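Local atomic coordinates of lysozyme, putative (Bacillus anthracis, PDB entry 2WAG), a protein that probably hydrolyses bacterial cell-wall peptidoglycan as a family GH25 lysozyme, apparently with retention of anomeric configuration through a neighbouring-group mechanism. Residues K17-A22 and K199-N204; D162-S167 and F182-N187. All blocks are in the same frame, centred on the assembly; numbering follows the deposited sequence.

Contact 1: residues K17-A22 and K199-N204. With SO4 (sulfate ion), chain C.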
loop_
_atom_site.group_PDB
_atom_site.type_symbol
_atom_site.label_atom_id
_atom_site.label_comp_id
_atom_site.label_asym_id
_atom_site.label_seq_id
_atom_site.Cartn_x
_atom_site.Cartn_y
_atom_site.Cartn_z
ATOM N N LYS A 17 -11.526 11.040 -13.488
ATOM C CA LYS A 17 -10.418 10.351 -12.831
ATOM C C LYS A 17 -9.286 11.325 -12.519
ATOM O O LYS A 17 -9.096 12.305 -13.248
ATOM C CB LYS A 17 -9.895 9.252 -13.776
ATOM C CG LYS A 17 -8.785 8.370 -13.229
ATOM C CD LYS A 17 -8.447 7.183 -14.173
ATOM C CE LYS A 17 -7.954 7.635 -15.548
ATOM N NZ LYS A 17 -7.647 6.453 -16.432
ATOM N N GLY A 18 -8.504 11.043 -11.485
ATOM C CA GLY A 18 -7.370 11.903 -11.162
ATOM C C GLY A 18 -6.398 11.237 -10.228
ATOM O O GLY A 18 -6.641 10.143 -9.749
ATOM N N VAL A 19 -5.309 11.911 -9.969
ATOM C CA VAL A 19 -4.253 11.339 -9.157
ATOM C C VAL A 19 -4.035 12.096 -7.861
ATOM O O VAL A 19 -4.477 13.176 -7.724
ATOM C CB VAL A 19 -2.883 11.372 -9.935
ATOM C CG1 VAL A 19 -3.005 10.694 -11.307
ATOM C CG2 VAL A 19 -2.345 12.829 -10.090
ATOM N N ASP A 20 -3.340 11.438 -6.932
ATOM C CA ASP A 20 -2.764 12.160 -5.797
ATOM C C ASP A 20 -1.333 11.685 -5.680
ATOM O O ASP A 20 -1.066 10.511 -5.928
ATOM C CB ASP A 20 -3.565 12.004 -4.487
ATOM C CG ASP A 20 -3.576 10.611 -3.971
ATOM O OD1 ASP A 20 -4.520 9.905 -4.313
ATOM O OD2 ASP A 20 -2.657 10.233 -3.229
ATOM N N VAL A 21 -0.429 12.607 -5.374
ATOM C CA VAL A 21 0.990 12.304 -5.343
ATOM C C VAL A 21 1.690 13.006 -4.196
ATOM O O VAL A 21 1.209 14.031 -3.684
ATOM C CB VAL A 21 1.712 12.719 -6.667
ATOM C CG1 VAL A 21 1.085 12.031 -7.873
ATOM C CG2 VAL A 21 1.735 14.235 -6.829
ATOM N N ALA A 22 2.842 12.454 -3.826
ATOM C CA ALA A 22 3.777 13.065 -2.888
ATOM C C ALA A 22 5.165 12.886 -3.478
ATOM O O ALA A 22 5.318 12.378 -4.609
ATOM C CB ALA A 22 3.668 12.406 -1.513
ATOM N N LYS A 199 3.090 1.849 -12.074
ATOM C CA LYS A 199 3.676 2.860 -11.191
ATOM C C LYS A 199 2.969 2.867 -9.834
ATOM O O LYS A 199 1.734 2.713 -9.796
ATOM C CB LYS A 199 3.604 4.265 -11.841
ATOM C CG LYS A 199 4.225 5.285 -10.915
ATOM C CD LYS A 199 4.198 6.659 -11.522
ATOM C CE LYS A 199 4.799 7.690 -10.574
ATOM N NZ LYS A 199 6.223 7.382 -10.234
ATOM N N TYR A 200 3.710 3.095 -8.733
ATOM C CA TYR A 200 3.037 3.323 -7.430
ATOM C C TYR A 200 2.591 4.755 -7.395
ATOM O O TYR A 200 3.392 5.643 -7.077
ATOM C CB TYR A 200 3.922 2.963 -6.223
ATOM C CG TYR A 200 4.066 1.463 -6.091
ATOM C CD1 TYR A 200 3.092 0.701 -5.454
ATOM C CD2 TYR A 200 5.173 0.809 -6.609
ATOM C CE1 TYR A 200 3.223 -0.699 -5.358
ATOM C CE2 TYR A 200 5.305 -0.562 -6.506
ATOM C CZ TYR A 200 4.347 -1.310 -5.882
ATOM O OH TYR A 200 4.498 -2.681 -5.795
ATOM N N ILE A 201 1.374 4.969 -7.892
ATOM C CA ILE A 201 0.714 6.248 -7.863
ATOM C C ILE A 201 -0.766 5.990 -7.620
ATOM O O ILE A 201 -1.378 5.091 -8.206
ATOM C CB ILE A 201 0.903 6.981 -9.179
ATOM C CG1 ILE A 201 0.351 8.411 -9.085
ATOM C CG2 ILE A 201 0.313 6.147 -10.328
ATOM C CD1 ILE A 201 0.770 9.254 -10.249
ATOM N N ASP A 202 -1.331 6.758 -6.704
ATOM C CA ASP A 202 -2.725 6.633 -6.327
ATOM C C ASP A 202 -3.669 7.200 -7.387
ATOM O O ASP A 202 -3.470 8.329 -7.855
ATOM C CB ASP A 202 -2.977 7.475 -5.070
ATOM C CG ASP A 202 -2.276 6.940 -3.822
ATOM O OD1 ASP A 202 -1.950 5.732 -3.747
ATOM O OD2 ASP A 202 -2.078 7.757 -2.882
ATOM N N LEU A 203 -4.691 6.430 -7.699
ATOM C CA LEU A 203 -5.742 6.890 -8.612
ATOM C C LEU A 203 -7.080 6.971 -7.943
ATOM O O LEU A 203 -7.402 6.226 -7.079
ATOM C CB LEU A 203 -5.845 6.038 -9.896
ATOM C CG LEU A 203 -4.525 5.813 -10.677
ATOM C CD1 LEU A 203 -4.858 4.962 -11.911
ATOM C CD2 LEU A 203 -3.879 7.069 -11.069
ATOM N N ASN A 204 -7.835 7.946 -8.423
ATOM C CA ASN A 204 -9.053 8.344 -7.774
ATOM C C ASN A 204 -10.165 8.683 -8.745
ATOM O O ASN A 204 -9.889 9.008 -9.804
ATOM C CB ASN A 204 -8.798 9.641 -6.961
ATOM C CG ASN A 204 -7.659 9.526 -5.950
ATOM O OD1 ASN A 204 -7.821 9.101 -4.912
ATOM N ND2 ASN A 204 -6.516 9.911 -6.370
HETATM S S SO4 C . 1.034 -3.831 -4.461
HETATM O O1 SO4 C . 0.264 -5.064 -4.456
HETATM O O2 SO4 C . 0.436 -2.830 -5.372
HETATM O O3 SO4 C . 2.374 -3.921 -5.034
HETATM O O4 SO4 C . 0.811 -3.003 -3.256
HETATM O O HOH W 1 0.474 8.428 -5.192
#

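Contact 2: residues D162-S167 and F182-N187. With SO4 (sulfate ion), chain F; SO4 (sulfate ion), chain D; SO4 (sulfate ion), chain C.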
loop_
_atom_site.group_PDB
_atom_site.type_symbol
_atom_site.label_atom_id
_atom_site.label_comp_id
_atom_site.label_asym_id
_atom_site.label_seq_id
_atom_site.Cartn_x
_atom_site.Cartn_y
_atom_site.Cartn_z
ATOM N N ASP A 162 -16.484 17.641 2.700
ATOM C CA ASP A 162 -16.726 16.523 1.769
ATOM C C ASP A 162 -15.735 15.395 2.073
ATOM O O ASP A 162 -14.648 15.651 2.607
ATOM C CB ASP A 162 -16.501 16.983 0.322
ATOM C CG ASP A 162 -17.686 17.770 -0.241
ATOM O OD1 ASP A 162 -18.777 17.705 0.354
ATOM O OD2 ASP A 162 -17.517 18.395 -1.298
ATOM N N ILE A 163 -16.125 14.167 1.756
ATOM C CA ILE A 163 -15.325 12.988 2.094
ATOM C C ILE A 163 -14.657 12.379 0.869
ATOM O O ILE A 163 -15.286 12.179 -0.179
ATOM C CB ILE A 163 -16.180 11.901 2.799
ATOM C CG1 ILE A 163 -16.927 12.483 4.018
ATOM C CG2 ILE A 163 -15.304 10.686 3.173
ATOM C CD1 ILE A 163 -16.004 13.127 5.047
ATOM N N TRP A 164 -13.366 12.112 1.030
ATOM C CA TRP A 164 -12.587 11.394 0.040
ATOM C C TRP A 164 -12.180 10.082 0.720
ATOM O O TRP A 164 -11.413 10.096 1.688
ATOM C CB TRP A 164 -11.391 12.258 -0.370
ATOM C CG TRP A 164 -10.383 11.652 -1.312
ATOM C CD1 TRP A 164 -10.429 10.441 -1.967
ATOM C CD2 TRP A 164 -9.153 12.268 -1.677
ATOM N NE1 TRP A 164 -9.275 10.281 -2.720
ATOM C CE2 TRP A 164 -8.470 11.382 -2.542
ATOM C CE3 TRP A 164 -8.533 13.473 -1.306
ATOM C CZ2 TRP A 164 -7.200 11.675 -3.059
ATOM C CZ3 TRP A 164 -7.297 13.773 -1.813
ATOM C CH2 TRP A 164 -6.623 12.872 -2.672
ATOM N N ILE A 165 -12.733 8.953 0.271
ATOM C CA ILE A 165 -12.535 7.671 0.965
ATOM C C ILE A 165 -11.577 6.758 0.202
ATOM O O ILE A 165 -11.665 6.635 -1.029
ATOM C CB ILE A 165 -13.906 6.960 1.195
ATOM C CG1 ILE A 165 -13.751 5.713 2.076
ATOM C CG2 ILE A 165 -14.614 6.625 -0.129
ATOM C CD1 ILE A 165 -13.309 5.988 3.525
ATOM N N ARG A 166 -10.665 6.116 0.927
ATOM C CA ARG A 166 -9.851 5.069 0.316
ATOM C C ARG A 166 -10.624 3.756 0.324
ATOM O O ARG A 166 -11.096 3.307 1.369
ATOM C CB ARG A 166 -8.529 4.884 1.072
ATOM C CG ARG A 166 -7.566 3.959 0.327
ATOM C CD ARG A 166 -6.298 3.627 1.112
ATOM N NE ARG A 166 -6.551 2.546 2.063
ATOM C CZ ARG A 166 -5.696 2.148 3.005
ATOM N NH1 ARG A 166 -4.513 2.743 3.154
ATOM N NH2 ARG A 166 -6.032 1.145 3.804
ATOM N N SER A 167 -10.729 3.141 -0.850
ATOM C CA SER A 167 -11.320 1.810 -0.952
ATOM C C SER A 167 -10.673 1.055 -2.113
ATOM O O SER A 167 -11.173 1.106 -3.248
ATOM C CB SER A 167 -12.830 1.918 -1.131
ATOM O OG SER A 167 -13.454 0.645 -1.064
ATOM N N PHE A 182 -14.994 11.926 -3.359
ATOM C CA PHE A 182 -13.916 11.280 -4.104
ATOM C C PHE A 182 -13.687 9.891 -3.545
ATOM O O PHE A 182 -13.931 9.627 -2.355
ATOM C CB PHE A 182 -12.600 12.073 -4.010
ATOM C CG PHE A 182 -12.654 13.443 -4.649
ATOM C CD1 PHE A 182 -12.262 13.638 -5.979
ATOM C CD2 PHE A 182 -13.058 14.555 -3.903
ATOM C CE1 PHE A 182 -12.270 14.912 -6.549
ATOM C CE2 PHE A 182 -13.110 15.820 -4.475
ATOM C CZ PHE A 182 -12.712 16.011 -5.791
ATOM N N TRP A 183 -13.189 9.011 -4.413
ATOM C CA TRP A 183 -12.895 7.614 -4.046
ATOM C C TRP A 183 -11.509 7.258 -4.580
ATOM O O TRP A 183 -11.275 7.331 -5.785
ATOM C CB TRP A 183 -13.969 6.707 -4.682
ATOM C CG TRP A 183 -13.656 5.237 -4.761
ATOM C CD1 TRP A 183 -12.854 4.502 -3.930
ATOM C CD2 TRP A 183 -14.184 4.319 -5.731
ATOM N NE1 TRP A 183 -12.814 3.183 -4.355
ATOM C CE2 TRP A 183 -13.637 3.047 -5.446
ATOM C CE3 TRP A 183 -15.090 4.448 -6.800
ATOM C CZ2 TRP A 183 -13.951 1.912 -6.204
ATOM C CZ3 TRP A 183 -15.404 3.311 -7.552
ATOM C CH2 TRP A 183 -14.828 2.066 -7.244
ATOM N N GLN A 184 -10.590 6.914 -3.676
ATOM C CA GLN A 184 -9.269 6.400 -4.070
ATOM C C GLN A 184 -9.400 4.905 -4.275
ATOM O O GLN A 184 -9.664 4.148 -3.318
ATOM C CB GLN A 184 -8.231 6.691 -2.991
ATOM C CG GLN A 184 -6.821 6.305 -3.366
ATOM C CD GLN A 184 -5.899 6.771 -2.304
ATOM O OE1 GLN A 184 -5.712 6.084 -1.321
ATOM N NE2 GLN A 184 -5.395 7.979 -2.442
ATOM N N TYR A 185 -9.235 4.467 -5.525
ATOM C CA TYR A 185 -9.525 3.071 -5.867
ATOM C C TYR A 185 -8.297 2.189 -6.073
ATOM O O TYR A 185 -8.424 0.955 -6.117
ATOM C CB TYR A 185 -10.473 2.990 -7.063
ATOM C CG TYR A 185 -9.923 3.507 -8.364
ATOM C CD1 TYR A 185 -9.231 2.655 -9.235
ATOM C CD2 TYR A 185 -10.077 4.832 -8.729
ATOM C CE1 TYR A 185 -8.737 3.110 -10.441
ATOM C CE2 TYR A 185 -9.596 5.307 -9.931
ATOM C CZ TYR A 185 -8.925 4.452 -10.786
ATOM O OH TYR A 185 -8.469 4.962 -11.992
ATOM N N THR A 186 -7.108 2.772 -6.172
ATOM C CA THR A 186 -5.902 1.952 -6.282
ATOM C C THR A 186 -4.693 2.740 -5.836
ATOM O O THR A 186 -4.691 3.977 -5.916
ATOM C CB THR A 186 -5.678 1.437 -7.729
ATOM O OG1 THR A 186 -4.545 0.546 -7.739
ATOM C CG2 THR A 186 -5.424 2.572 -8.702
ATOM N N ASN A 187 -3.698 2.014 -5.328
ATOM C CA ASN A 187 -2.378 2.549 -4.977
ATOM C C ASN A 187 -1.360 2.334 -6.077
ATOM O O ASN A 187 -0.254 2.873 -6.025
ATOM C CB ASN A 187 -1.825 1.861 -3.725
ATOM C CG ASN A 187 -1.621 0.378 -3.923
ATOM O OD1 ASN A 187 -2.561 -0.338 -4.302
ATOM N ND2 ASN A 187 -0.390 -0.108 -3.664
HETATM S S SO4 F . -8.835 -0.591 1.669
HETATM O O1 SO4 F . -8.534 -0.188 3.059
HETATM O O2 SO4 F . -10.234 -0.895 1.790
HETATM O O3 SO4 F . -8.563 0.526 0.853
HETATM O O4 SO4 F . -8.002 -1.753 1.559
HETATM S S SO4 D . -8.868 2.200 -14.256
HETATM O O1 SO4 D . -10.025 1.829 -13.428
HETATM O O2 SO4 D . -9.346 3.151 -15.289
HETATM O O3 SO4 D . -8.380 1.011 -14.980
HETATM O O4 SO4 D . -7.747 2.925 -13.621
HETATM S S SO4 C . 1.034 -3.831 -4.461
HETATM O O1 SO4 C . 0.264 -5.064 -4.456
HETATM O O2 SO4 C . 0.436 -2.830 -5.372
HETATM O O3 SO4 C . 2.374 -3.921 -5.034
HETATM O O4 SO4 C . 0.811 -3.003 -3.256
#

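Contact 1: residues K17-A22 and K199-N204
Asp20 OD1 is gripped by two amides: it accepts a hydrogen bond from Asn204 ND2 at 2.9 Å, with an N-H...O angle of 165°, and another from Gln184 NE2 on strand 182-186, which lies beyond 202-206 in the sheet. The bond from Asn204 lies in the plane of its amide and uses the anti lone pair of OD1, while the carboxylate and amide planes are turned 50° apart. With chi1 at 65°, Asp20 CG is put on the side of Asp202, whose CB is 3.4 Å from it, and Asp20 OD2 lies 2.6 Å from Asp202 OD2. The strands run antiparallel. Gly18 and Asn204 form a hydrogen-bonded pair in which Gly18 O receives Asn204 N at 2.8 Å, and Asn204 ND2 adds a weak bond to the same oxygen. Farther along, a water bridges the backbones, giving a hydrogen to Asp20 O (2.7 Å) and taking one from Asp202 N (2.9 Å). On the face of Val19 and Leu203, Val19 CG1 meets Leu203 CD2 at 3.7 Å; Val21 CG1 beside Ile201 CD1 continues the apolar packing, and both valines pack on Trp30 of helix 30-34. On the face of Asp20 and Asn204, two amide donors hold one oxygen of a carboxylate whose other oxygen lies close against a second acid, a gathering consistent with the active-site end of a glycosidase barrel.

Contact 2: residues D162-S167 and F182-N187
Trp183 NE1 gives its hydrogen to Ser167 O across 2.9 Å in an almost straight bond (N-H...O 176°), with the acceptor in the plane of the indole. CG of Trp183 stands anti to the backbone N (chi1 163°). The NE1 edge of the ring meets Ser167 O, adding a side-chain bond to the backbone pairing. That pairing is parallel and regular: Phe182 N binds Ile163 O, Ile165 N binds Phe182 O, Gln184 N binds Ile165 O, and Ser167 N closes the series on Gln184 O at 2.9 Å. Polar side chains on the face of Trp164, Phe182 and Gln184 find partners on other strands. Trp164 NE1 donates to Asn204 OD1. Gln184 OE1 is hydrogen-bonded to Tyr144 OH and its NE2 goes to the Asp20 carboxylate, so both ends of the amide are held. Ser167 OG is hydrogen-bonded to Thr170 O. In the conformer described, Arg166 NE and NH2 bind O3 (3.1 Å) and O1 (2.9 Å) of a sulfate that probably comes from the crystallisation liquor. Phe182 CB sits over the five-membered ring of Trp164, 3.7 Å from its centroid in a CH-pi contact, and the edge of the Phe182 ring is turned toward the Trp164 face with the planes 54° apart. Where strand 182-186 pairs with 202-206, Tyr185 and Thr186 both face Leu203 in a classic beta bulge. Two adjacent parallel strands of a curled sheet, with the side chains of one face turned to the interior, fit the TIM-barrel clan to which GH25 belongs.

Contact 1 and contact 2 have centres about 10 Å apart and belong to one curled sheet. Along the chain the order is 17-22, 162-167, 182-187, 199-204, so contact 2 falls within the span that contact 1 brings together. Strand 202-206 is the bridge: it pairs antiparallel with both 17-21 and 182-186, joining the first strand to the last parallel ones and closing the barrel. Closure brings residues from the two ends of the catalytic domain into one polar network in the interior. A sulfate, probably from the crystallisation liquor, also touches both contacts, through Tyr200 and the described conformer of Asn187.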